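Local coordinates for thymidylate synthase ThyX (Streptomyces cacaoi subsp. asoensis, PDB 4P5B) that methylates UMP and dUMP at the uracil ring as a homotetrameric flavoenzyme of the ThyX family, with FAD sites built from several subunits, at the interface of chains A and B. Numbering follows the deposited sequence. Chains: chain A/B, Thymidylate synthase ThyX.

The interface of chains A and B. Residues chain A 164, 167; chain B 79, 107, 109, 113, 137, 145, 208.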
ATOM      1  N   ILE A 164      -4.585 -25.961 -16.659  1.00 21.99           N
ATOM      2  CA  ILE A 164      -4.759 -25.840 -18.092  1.00 20.72           C
ATOM      3  C   ILE A 164      -6.230 -26.165 -18.403  1.00 20.61           C
ATOM      4  O   ILE A 164      -6.860 -25.477 -19.210  1.00 18.98           O
ATOM      5  CB  ILE A 164      -3.893 -26.878 -18.858  1.00 22.85           C
ATOM      6  CG1 ILE A 164      -2.418 -26.494 -18.861  1.00 23.29           C
ATOM      7  CG2 ILE A 164      -4.380 -27.109 -20.394  1.00 20.16           C
ATOM      8  CD1 ILE A 164      -2.200 -25.113 -19.502  1.00 25.39           C
ATOM      9  N   LEU A 167      -8.966 -23.379 -18.600  1.00 16.65           N
ATOM     10  CA  LEU A 167      -8.982 -22.294 -19.549  1.00 17.99           C
ATOM     11  C   LEU A 167     -10.324 -22.164 -20.239  1.00 18.84           C
ATOM     12  O   LEU A 167     -10.629 -21.105 -20.785  1.00 19.38           O
ATOM     13  CB  LEU A 167      -7.966 -22.479 -20.664  1.00 20.15           C
ATOM     14  CG  LEU A 167      -6.484 -22.757 -20.399  1.00 23.67           C
ATOM     15  CD1 LEU A 167      -5.723 -22.511 -21.617  1.00 23.22           C
ATOM     16  CD2 LEU A 167      -5.982 -21.933 -19.269  1.00 24.10           C
TER
ATOM     17  N   PHE B  79      -7.102 -15.324 -17.064  1.00 17.28           N
ATOM     18  CA  PHE B  79      -6.542 -16.118 -15.948  1.00 17.23           C
ATOM     19  C   PHE B  79      -5.095 -15.700 -15.519  1.00 16.18           C
ATOM     20  O   PHE B  79      -4.703 -15.874 -14.381  1.00 15.55           O
ATOM     21  CB  PHE B  79      -6.651 -17.647 -16.195  1.00 17.05           C
ATOM     22  CG  PHE B  79      -5.633 -18.176 -17.187  1.00 19.82           C
ATOM     23  CD1 PHE B  79      -5.957 -18.330 -18.527  1.00 18.96           C
ATOM     24  CD2 PHE B  79      -4.361 -18.555 -16.762  1.00 22.69           C
ATOM     25  CE1 PHE B  79      -5.012 -18.786 -19.416  1.00 19.69           C
ATOM     26  CE2 PHE B  79      -3.397 -19.038 -17.674  1.00 22.25           C
ATOM     27  CZ  PHE B  79      -3.719 -19.141 -18.991  1.00 17.38           C
ATOM     28  N   TYR B 107      -6.789 -17.768 -25.820  1.00 22.56           N
ATOM     29  CA  TYR B 107      -5.488 -18.303 -25.587  1.00 22.06           C
ATOM     30  C   TYR B 107      -5.508 -19.813 -25.581  1.00 22.77           C
ATOM     31  O   TYR B 107      -6.398 -20.421 -24.986  1.00 23.69           O
ATOM     32  CB  TYR B 107      -4.917 -17.751 -24.273  1.00 21.72           C
ATOM     33  CG  TYR B 107      -3.646 -18.457 -23.886  1.00 21.45           C
ATOM     34  CD1 TYR B 107      -3.688 -19.583 -23.085  1.00 21.23           C
ATOM     35  CD2 TYR B 107      -2.406 -18.067 -24.411  1.00 21.12           C
ATOM     36  CE1 TYR B 107      -2.524 -20.300 -22.765  1.00 18.48           C
ATOM     37  CE2 TYR B 107      -1.209 -18.769 -24.067  1.00 19.04           C
ATOM     38  CZ  TYR B 107      -1.293 -19.867 -23.245  1.00 20.00           C
ATOM     39  OH  TYR B 107      -0.143 -20.547 -22.895  1.00 20.73           O
ATOM     40  N   PRO B 109      -2.490 -23.064 -24.997  1.00 25.09           N
ATOM     41  CA  PRO B 109      -1.049 -23.289 -24.778  1.00 27.50           C
ATOM     42  C   PRO B 109      -0.414 -23.773 -26.085  1.00 30.99           C
ATOM     43  O   PRO B 109      -1.110 -24.387 -26.915  1.00 30.09           O
ATOM     44  CB  PRO B 109      -0.997 -24.434 -23.774  1.00 26.94           C
ATOM     45  CG  PRO B 109      -2.419 -24.676 -23.301  1.00 27.11           C
ATOM     46  CD  PRO B 109      -3.374 -23.855 -24.130  1.00 24.65           C
ATOM     47  N   ARG B 113       4.537 -26.212 -24.450  1.00 49.38           N
ATOM     48  CA  ARG B 113       4.179 -25.733 -23.116  1.00 49.14           C
ATOM     49  C   ARG B 113       3.663 -26.878 -22.288  1.00 50.31           C
ATOM     50  O   ARG B 113       4.020 -27.038 -21.110  1.00 49.68           O
ATOM     51  CB  ARG B 113       3.108 -24.637 -23.191  1.00 49.02           C
ATOM     52  CG  ARG B 113       2.826 -23.895 -21.845  1.00 45.66           C
ATOM     53  CD  ARG B 113       1.734 -24.578 -21.088  1.00 38.06           C
ATOM     54  NE  ARG B 113       1.221 -23.860 -19.924  1.00 32.93           N
ATOM     55  CZ  ARG B 113       1.378 -24.290 -18.675  1.00 32.54           C
ATOM     56  NH1 ARG B 113       2.070 -25.413 -18.438  1.00 31.18           N
ATOM     57  NH2 ARG B 113       0.868 -23.607 -17.656  1.00 29.01           N
ATOM     58  N   VAL B 137      -6.360 -30.701 -26.278  1.00 37.54           N
ATOM     59  CA  VAL B 137      -6.628 -29.339 -25.721  1.00 36.03           C
ATOM     60  C   VAL B 137      -7.122 -28.364 -26.824  1.00 35.08           C
ATOM     61  O   VAL B 137      -8.115 -27.650 -26.643  1.00 33.75           O
ATOM     62  CB  VAL B 137      -5.392 -28.762 -24.975  1.00 35.97           C
ATOM     63  CG1 VAL B 137      -5.552 -27.283 -24.743  1.00 35.08           C
ATOM     64  CG2 VAL B 137      -5.148 -29.508 -23.679  1.00 33.21           C
ATOM     65  N   TYR B 145     -14.691 -22.496 -26.961  1.00 23.55           N
ATOM     66  CA  TYR B 145     -14.557 -21.087 -27.297  1.00 24.52           C
ATOM     67  C   TYR B 145     -15.626 -20.632 -28.314  1.00 25.22           C
ATOM     68  O   TYR B 145     -16.270 -19.579 -28.127  1.00 24.60           O
ATOM     69  CB  TYR B 145     -13.156 -20.769 -27.783  1.00 24.41           C
ATOM     70  CG  TYR B 145     -12.017 -21.029 -26.779  1.00 25.89           C
ATOM     71  CD1 TYR B 145     -12.270 -21.390 -25.440  1.00 27.58           C
ATOM     72  CD2 TYR B 145     -10.696 -20.948 -27.181  1.00 21.52           C
ATOM     73  CE1 TYR B 145     -11.213 -21.688 -24.553  1.00 25.62           C
ATOM     74  CE2 TYR B 145      -9.643 -21.223 -26.310  1.00 22.19           C
ATOM     75  CZ  TYR B 145      -9.897 -21.575 -25.000  1.00 26.05           C
ATOM     76  OH  TYR B 145      -8.823 -21.835 -24.141  1.00 24.45           O
ATOM     77  N   GLU B 208       2.264 -19.324 -17.922  1.00 22.55           N
ATOM     78  CA  GLU B 208       1.795 -18.136 -18.605  1.00 19.53           C
ATOM     79  C   GLU B 208       2.127 -16.840 -17.874  1.00 18.82           C
ATOM     80  O   GLU B 208       2.576 -15.891 -18.540  1.00 19.54           O
ATOM     81  CB  GLU B 208       0.296 -18.262 -18.913  1.00 19.40           C
ATOM     82  CG  GLU B 208       0.010 -19.234 -20.025  1.00 21.03           C
ATOM     83  CD  GLU B 208      -0.038 -20.725 -19.540  1.00 24.85           C
ATOM     84  OE1 GLU B 208      -0.036 -21.628 -20.404  1.00 28.36           O
ATOM     85  OE2 GLU B 208      -0.093 -21.006 -18.317  1.00 22.58           O
TER
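A:Ile164 and A:Leu167 plug into a socket of chain B lined by aromatic rings, a proline and the flat face of an arginine, a knob-in-pocket part of the two-fold interface that helps join two subunits of the homotetramer. They sit on consecutive short helices, 162-165 and the 3-10 helix 166-168. Methyl CD2 of A:Leu167 sits over one face of the B:Phe79 ring, offset toward the rim and 3.7 Å from the centroid, a CH-pi contact. The other methyl, CD1 of A:Leu167, packs against ring carbon CD of B:Pro109 at 3.7 Å and also brushes CD1 of B:Tyr107, which lies in plane at the edge of the B:Phe79 ring. CB of A:Leu167 rests against the phenol OH of B:Tyr145, 3.6 Å away; that hydroxyl donates to the backbone O of B:Tyr107, nearly in line with the carbonyl (167°).

Chi1 of -75° sets CG1 of A:Ile164 beside the backbone N, and the bend at chi2 carries its CD1 over one face of the B:Arg113 guanidinium, toward the rim and 3.7 Å from NE, while CG2 turns to CG2 of B:Val137. B:Glu208 holds that guanidinium side-on from its edge: NE of B:Arg113 bonds OE1 of B:Glu208 at 2.6 Å, almost straight (177°), and NH2 bonds OE2 at 2.9 Å, both on the syn side but tilted from the carboxylate plane. The hydroxyl OH of B:Tyr107 reaches the anti lone pair of OE1 of B:Glu208 at 2.7 Å, tying one socket wall to the salt bridge. An alanine in place of B:Arg113 would probably leave the B:Glu208 carboxylate without its charged mate and the A:Ile164 methyl without its flat platform. The centre of the patch lies about 15 Å from B:Arg193, the predicted active-site residue, and the patch likely helps hold together subunits that share the flavin and nucleotide sites.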